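Local structure of thiosulfate reductase (Thermus thermophilus, 2VPZ) at residues Gln220-Ala225 / Ala230-Val235; Gly190-Ile195 / Val493-Lys498. The protein binds a molybdenum centre with two guanosine dinucleotide pterins and a [4Fe-4S] cluster, and probably reduces polysulfide or thiosulfate. One frame throughout, in Å; residues are numbered along the deposited sequence.

Contact 1: residues Gln220-Ala225 / Ala230-Val235; sequences QDFALA and AKVVVV
F222 meets V232 in one of two apolar touches between the segments. The helix residue presents the rim of its ring rather than a face: CE1 of F222 lies 3.8 Å from CG1 of V232, and that methyl sits in the plane of the ring. The second branch is close as well, with CG2 of V232 at 4.0 Å from CE1 of F222, so a single ring corner meets both methyls of the valine. What carries the phenyl over to the strand is its first torsion: CG stands anti to the backbone N (chi1 180°), and the ring reaches across although the CB itself is not aimed at the strand. Near the turn that joins helix to strand the two alanine methyls meet, CB of A225 and CB of A230 being 3.5 Å apart. All four residues are buried.

The one polar link across the two segments is weak and doubtful. N of A230 approaches O of A225 at 3.0 Å, bent to 131° at the hydrogen, but that oxygen sits too close to a neighbour in the model. Beyond the contact, D221 forms a salt bridge with R75, and the carbonyl oxygen of V235 accepts a hydrogen bond from N2 of a bound pterin dinucleotide.

The pair belongs to a beta-alpha-beta unit, strand 202-206, helix 216-227, strand 231-235, within a parallel sheet where 231-235 runs between 202-206 and 248-250. L205 on the neighbouring strand touches both F222 and V232, so the helix packs over two strands at once.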
loop_
_atom_site.group_PDB
_atom_site.type_symbol
_atom_site.label_atom_id
_atom_site.label_comp_id
_atom_site.label_asym_id
_atom_site.label_seq_id
_atom_site.Cartn_x
_atom_site.Cartn_y
_atom_site.Cartn_z
ATOM N N GLN A 220 -16.209 -22.718 -1.460
ATOM C CA GLN A 220 -15.246 -22.975 -2.514
ATOM C C GLN A 220 -15.716 -22.368 -3.853
ATOM O O GLN A 220 -15.005 -21.572 -4.447
ATOM C CB GLN A 220 -15.027 -24.476 -2.715
ATOM C CG GLN A 220 -14.340 -25.163 -1.574
ATOM C CD GLN A 220 -14.173 -26.630 -1.809
ATOM O OE1 GLN A 220 -14.229 -27.449 -0.884
ATOM N NE2 GLN A 220 -13.974 -26.984 -3.082
ATOM N N ASP A 221 -16.913 -22.730 -4.311
ATOM C CA ASP A 221 -17.454 -22.246 -5.592
ATOM C C ASP A 221 -17.606 -20.709 -5.707
ATOM O O ASP A 221 -17.260 -20.075 -6.737
ATOM C CB ASP A 221 -18.826 -22.914 -5.924
ATOM C CG ASP A 221 -18.722 -24.440 -6.140
ATOM O OD1 ASP A 221 -17.608 -24.924 -6.450
ATOM O OD2 ASP A 221 -19.766 -25.125 -6.024
ATOM N N PHE A 222 -18.150 -20.100 -4.653
ATOM C CA PHE A 222 -18.329 -18.642 -4.554
ATOM C C PHE A 222 -16.942 -17.968 -4.685
ATOM O O PHE A 222 -16.785 -16.990 -5.435
ATOM C CB PHE A 222 -18.982 -18.290 -3.194
ATOM C CG PHE A 222 -19.217 -16.778 -2.968
ATOM C CD1 PHE A 222 -20.104 -16.042 -3.771
ATOM C CD2 PHE A 222 -18.570 -16.115 -1.917
ATOM C CE1 PHE A 222 -20.355 -14.673 -3.522
ATOM C CE2 PHE A 222 -18.791 -14.750 -1.656
ATOM C CZ PHE A 222 -19.691 -14.022 -2.459
ATOM N N ALA A 223 -15.951 -18.488 -3.958
ATOM C CA ALA A 223 -14.583 -17.968 -3.998
ATOM C C ALA A 223 -13.959 -18.101 -5.408
ATOM O O ALA A 223 -13.230 -17.215 -5.860
ATOM C CB ALA A 223 -13.693 -18.674 -2.947
ATOM N N LEU A 224 -14.254 -19.190 -6.110
ATOM C CA LEU A 224 -13.749 -19.410 -7.468
ATOM C C LEU A 224 -14.417 -18.448 -8.466
ATOM O O LEU A 224 -13.762 -17.947 -9.397
ATOM C CB LEU A 224 -13.921 -20.880 -7.904
ATOM C CG LEU A 224 -12.911 -21.796 -7.173
ATOM C CD1 LEU A 224 -13.255 -23.280 -7.404
ATOM C CD2 LEU A 224 -11.476 -21.449 -7.639
ATOM N N ALA A 225 -15.707 -18.173 -8.265
ATOM C CA ALA A 225 -16.421 -17.211 -9.112
ATOM C C ALA A 225 -15.771 -15.819 -8.935
ATOM O O ALA A 225 -15.410 -15.181 -9.916
ATOM C CB ALA A 225 -17.941 -17.143 -8.743
ATOM N N ALA A 230 -16.142 -12.652 -11.394
ATOM C CA ALA A 230 -17.585 -12.754 -11.159
ATOM C C ALA A 230 -17.975 -11.606 -10.228
ATOM O O ALA A 230 -17.538 -11.533 -9.054
ATOM C CB ALA A 230 -17.969 -14.119 -10.495
ATOM N N LYS A 231 -18.759 -10.669 -10.758
ATOM C CA LYS A 231 -19.212 -9.545 -9.964
ATOM C C LYS A 231 -20.594 -9.885 -9.349
ATOM O O LYS A 231 -21.545 -10.328 -10.032
ATOM C CB LYS A 231 -19.111 -8.231 -10.768
ATOM C CG LYS A 231 -20.320 -7.567 -11.369
ATOM C CD LYS A 231 -19.874 -6.240 -12.039
ATOM C CE LYS A 231 -18.349 -5.987 -11.870
ATOM N NZ LYS A 231 -17.713 -5.407 -13.095
ATOM N N VAL A 232 -20.617 -9.735 -8.023
ATOM C CA VAL A 232 -21.642 -10.067 -7.029
ATOM C C VAL A 232 -22.452 -8.918 -6.387
ATOM O O VAL A 232 -21.864 -8.029 -5.762
ATOM C CB VAL A 232 -20.912 -10.868 -5.850
ATOM C CG1 VAL A 232 -21.903 -11.501 -4.881
ATOM C CG2 VAL A 232 -19.947 -11.918 -6.443
ATOM N N VAL A 233 -23.782 -8.946 -6.495
ATOM C CA VAL A 233 -24.644 -7.921 -5.880
ATOM C C VAL A 233 -25.342 -8.491 -4.602
ATOM O O VAL A 233 -25.957 -9.541 -4.663
ATOM C CB VAL A 233 -25.750 -7.399 -6.890
ATOM C CG1 VAL A 233 -26.654 -6.363 -6.199
ATOM C CG2 VAL A 233 -25.088 -6.765 -8.148
ATOM N N VAL A 234 -25.209 -7.837 -3.452
ATOM C CA VAL A 234 -25.859 -8.331 -2.232
ATOM C C VAL A 234 -26.979 -7.385 -1.755
ATOM O O VAL A 234 -26.787 -6.178 -1.657
ATOM C CB VAL A 234 -24.839 -8.573 -1.036
ATOM C CG1 VAL A 234 -25.595 -8.859 0.286
ATOM C CG2 VAL A 234 -23.911 -9.752 -1.359
ATOM N N VAL A 235 -28.152 -7.977 -1.507
ATOM C CA VAL A 235 -29.355 -7.287 -1.031
ATOM C C VAL A 235 -29.546 -7.813 0.410
ATOM O O VAL A 235 -29.759 -9.014 0.619
ATOM C CB VAL A 235 -30.581 -7.659 -1.925
ATOM C CG1 VAL A 235 -31.823 -6.887 -1.479
ATOM C CG2 VAL A 235 -30.253 -7.389 -3.419
#

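Contact 2: residues Gly190-Ile195 / Val493-Lys498; sequences GGHEPI and VLVAHK
H192 and H497 form a T-shaped pair in which H497 supplies the edge and H192 the face. CD2 of H497 stands over one face of H192, displaced toward the rim of that ring, at 4.0 Å from ND1 of H192; seen from H497, the same ND1 lies at the edge and near the ring plane. The planes are almost perpendicular, at 85°, with centroids 5.0 Å apart. Each imidazole has CG anti to its own main-chain nitrogen (chi1 -157° in H192), which swings the two rings into the gap between the chains. F501 also meets H497 edge-to-face, and the ring of W49 meets that of H192 with the planes inclined at about 30°. ND1 of H497 is hydrogen-bonded to the main-chain N of T499, which would help fix the rotation of its imidazole.

Apolar contact is slight: CG1 of V495 reaches CB of H192 at 4.0 Å and comes obliquely to its ring. The loop 190-195, between helix 168-184 and strand 202-206, thus lies against the end of strand 493-495, an outer strand of a small antiparallel sheet, and the chain leaving it. P194 is the centre of an inverse gamma turn within the loop.

Between the backbones the polar link is made by water. The carbonyl O of A496 accepts from two waters, each at 2.9 Å. One of them also donates to O of H192 at 2.6 Å. The other accepts from N of H192 at 3.2 Å. The CB of E193 points away from 493-498, and its carboxylate forms salt bridges with R177 and R332. The side chain of H192 lies about 8 Å from that of C51, a ligand of the [4Fe-4S] cluster.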
loop_
_atom_site.group_PDB
_atom_site.type_symbol
_atom_site.label_atom_id
_atom_site.label_comp_id
_atom_site.label_asym_id
_atom_site.label_seq_id
_atom_site.Cartn_x
_atom_site.Cartn_y
_atom_site.Cartn_z
ATOM N N GLY A 190 -33.404 -28.883 -3.731
ATOM C CA GLY A 190 -32.568 -29.901 -3.103
ATOM C C GLY A 190 -31.592 -29.499 -2.010
ATOM O O GLY A 190 -31.480 -28.313 -1.723
ATOM N N GLY A 191 -30.884 -30.466 -1.415
ATOM C CA GLY A 191 -29.896 -30.214 -0.376
ATOM C C GLY A 191 -28.562 -29.608 -0.829
ATOM O O GLY A 191 -27.898 -28.873 -0.089
ATOM N N HIS A 192 -28.155 -29.938 -2.066
ATOM C CA HIS A 192 -26.912 -29.410 -2.688
ATOM C C HIS A 192 -27.429 -28.515 -3.832
ATOM O O HIS A 192 -27.361 -28.909 -4.985
ATOM C CB HIS A 192 -26.019 -30.550 -3.281
ATOM C CG HIS A 192 -24.566 -30.219 -3.438
ATOM N ND1 HIS A 192 -24.089 -29.312 -4.335
ATOM C CD2 HIS A 192 -23.489 -30.694 -2.807
ATOM C CE1 HIS A 192 -22.782 -29.219 -4.246
ATOM N NE2 HIS A 192 -22.388 -30.055 -3.311
ATOM N N GLU A 193 -27.929 -27.323 -3.500
ATOM C CA GLU A 193 -28.505 -26.440 -4.507
ATOM C C GLU A 193 -27.707 -26.386 -5.840
ATOM O O GLU A 193 -26.491 -26.036 -5.841
ATOM C CB GLU A 193 -28.883 -25.036 -3.909
ATOM C CG GLU A 193 -28.156 -24.562 -2.597
ATOM C CD GLU A 193 -28.723 -25.043 -1.222
ATOM O OE1 GLU A 193 -29.862 -24.685 -0.847
ATOM O OE2 GLU A 193 -27.994 -25.758 -0.490
ATOM N N PRO A 194 -28.353 -26.784 -6.997
ATOM C CA PRO A 194 -27.876 -26.848 -8.392
ATOM C C PRO A 194 -27.394 -25.623 -9.207
ATOM O O PRO A 194 -27.794 -25.460 -10.363
ATOM C CB PRO A 194 -28.999 -27.606 -9.109
ATOM C CG PRO A 194 -30.236 -27.049 -8.452
ATOM C CD PRO A 194 -29.809 -26.983 -6.953
ATOM N N ILE A 195 -26.550 -24.789 -8.603
ATOM C CA ILE A 195 -26.021 -23.576 -9.245
ATOM C C ILE A 195 -24.662 -23.860 -9.900
ATOM O O ILE A 195 -23.768 -24.448 -9.290
ATOM C CB ILE A 195 -25.836 -22.390 -8.215
ATOM C CG1 ILE A 195 -27.177 -22.078 -7.545
ATOM C CG2 ILE A 195 -25.250 -21.134 -8.907
ATOM C CD1 ILE A 195 -27.571 -23.045 -6.412
ATOM N N VAL A 493 -25.559 -42.346 1.833
ATOM C CA VAL A 493 -25.926 -40.952 1.578
ATOM C C VAL A 493 -25.888 -40.689 0.055
ATOM O O VAL A 493 -24.820 -40.696 -0.586
ATOM C CB VAL A 493 -24.968 -39.976 2.377
ATOM C CG1 VAL A 493 -25.143 -38.526 1.900
ATOM C CG2 VAL A 493 -25.261 -40.100 3.905
ATOM N N LEU A 494 -27.072 -40.483 -0.526
ATOM C CA LEU A 494 -27.209 -40.221 -1.966
ATOM C C LEU A 494 -27.331 -38.726 -2.255
ATOM O O LEU A 494 -28.142 -38.042 -1.637
ATOM C CB LEU A 494 -28.435 -40.983 -2.556
ATOM C CG LEU A 494 -28.737 -42.453 -2.193
ATOM C CD1 LEU A 494 -29.821 -43.065 -3.122
ATOM C CD2 LEU A 494 -27.444 -43.289 -2.264
ATOM N N VAL A 495 -26.542 -38.205 -3.190
ATOM C CA VAL A 495 -26.618 -36.789 -3.533
ATOM C C VAL A 495 -26.943 -36.488 -5.015
ATOM O O VAL A 495 -26.175 -36.866 -5.916
ATOM C CB VAL A 495 -25.275 -36.008 -3.136
ATOM C CG1 VAL A 495 -25.454 -34.481 -3.332
ATOM C CG2 VAL A 495 -24.871 -36.337 -1.687
ATOM N N ALA A 496 -28.088 -35.839 -5.255
ATOM C CA ALA A 496 -28.511 -35.427 -6.608
ATOM C C ALA A 496 -27.522 -34.330 -7.018
ATOM O O ALA A 496 -27.263 -33.363 -6.270
ATOM C CB ALA A 496 -29.972 -34.916 -6.638
ATOM N N HIS A 497 -26.999 -34.438 -8.229
ATOM C CA HIS A 497 -25.918 -33.546 -8.639
ATOM C C HIS A 497 -25.627 -33.588 -10.151
ATOM O O HIS A 497 -26.137 -34.433 -10.883
ATOM C CB HIS A 497 -24.640 -34.014 -7.848
ATOM C CG HIS A 497 -23.476 -33.081 -7.837
ATOM N ND1 HIS A 497 -22.448 -33.145 -8.745
ATOM C CD2 HIS A 497 -23.174 -32.072 -7.022
ATOM C CE1 HIS A 497 -21.565 -32.211 -8.504
ATOM N NE2 HIS A 497 -21.987 -31.538 -7.450
ATOM N N LYS A 498 -24.778 -32.660 -10.601
ATOM C CA LYS A 498 -24.310 -32.620 -12.005
ATOM C C LYS A 498 -23.904 -34.115 -12.314
ATOM O O LYS A 498 -24.348 -34.703 -13.308
ATOM C CB LYS A 498 -23.097 -31.677 -12.098
ATOM C CG LYS A 498 -22.726 -31.107 -13.490
ATOM C CD LYS A 498 -21.472 -30.189 -13.447
ATOM C CE LYS A 498 -21.740 -28.781 -14.017
ATOM N NZ LYS A 498 -20.617 -28.262 -14.899
HETATM O O HOH W 1 -27.286 -30.513 -6.991
HETATM O O HOH W 2 -28.869 -32.311 -4.055
#

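Both contacts lie in the molybdopterin oxidoreductase part of the chain, their centres about 19 Å apart and their nearest atoms about 5 Å, without touching. Contact 1 is wholly buried and local, tying a helix to the strand that follows it; contact 2 is only partly buried and brings together pieces some 300 residues apart. They share no helix or strand, although the loop of contact 2 leads into strand 202-206, which flanks 231-235 of contact 1. The chemistry follows the setting: methyls and a phenyl edge with at most one weak backbone bond inside the helix-strand layer, against an edge-to-face imidazole pair and bridging waters between a loop and a strand end.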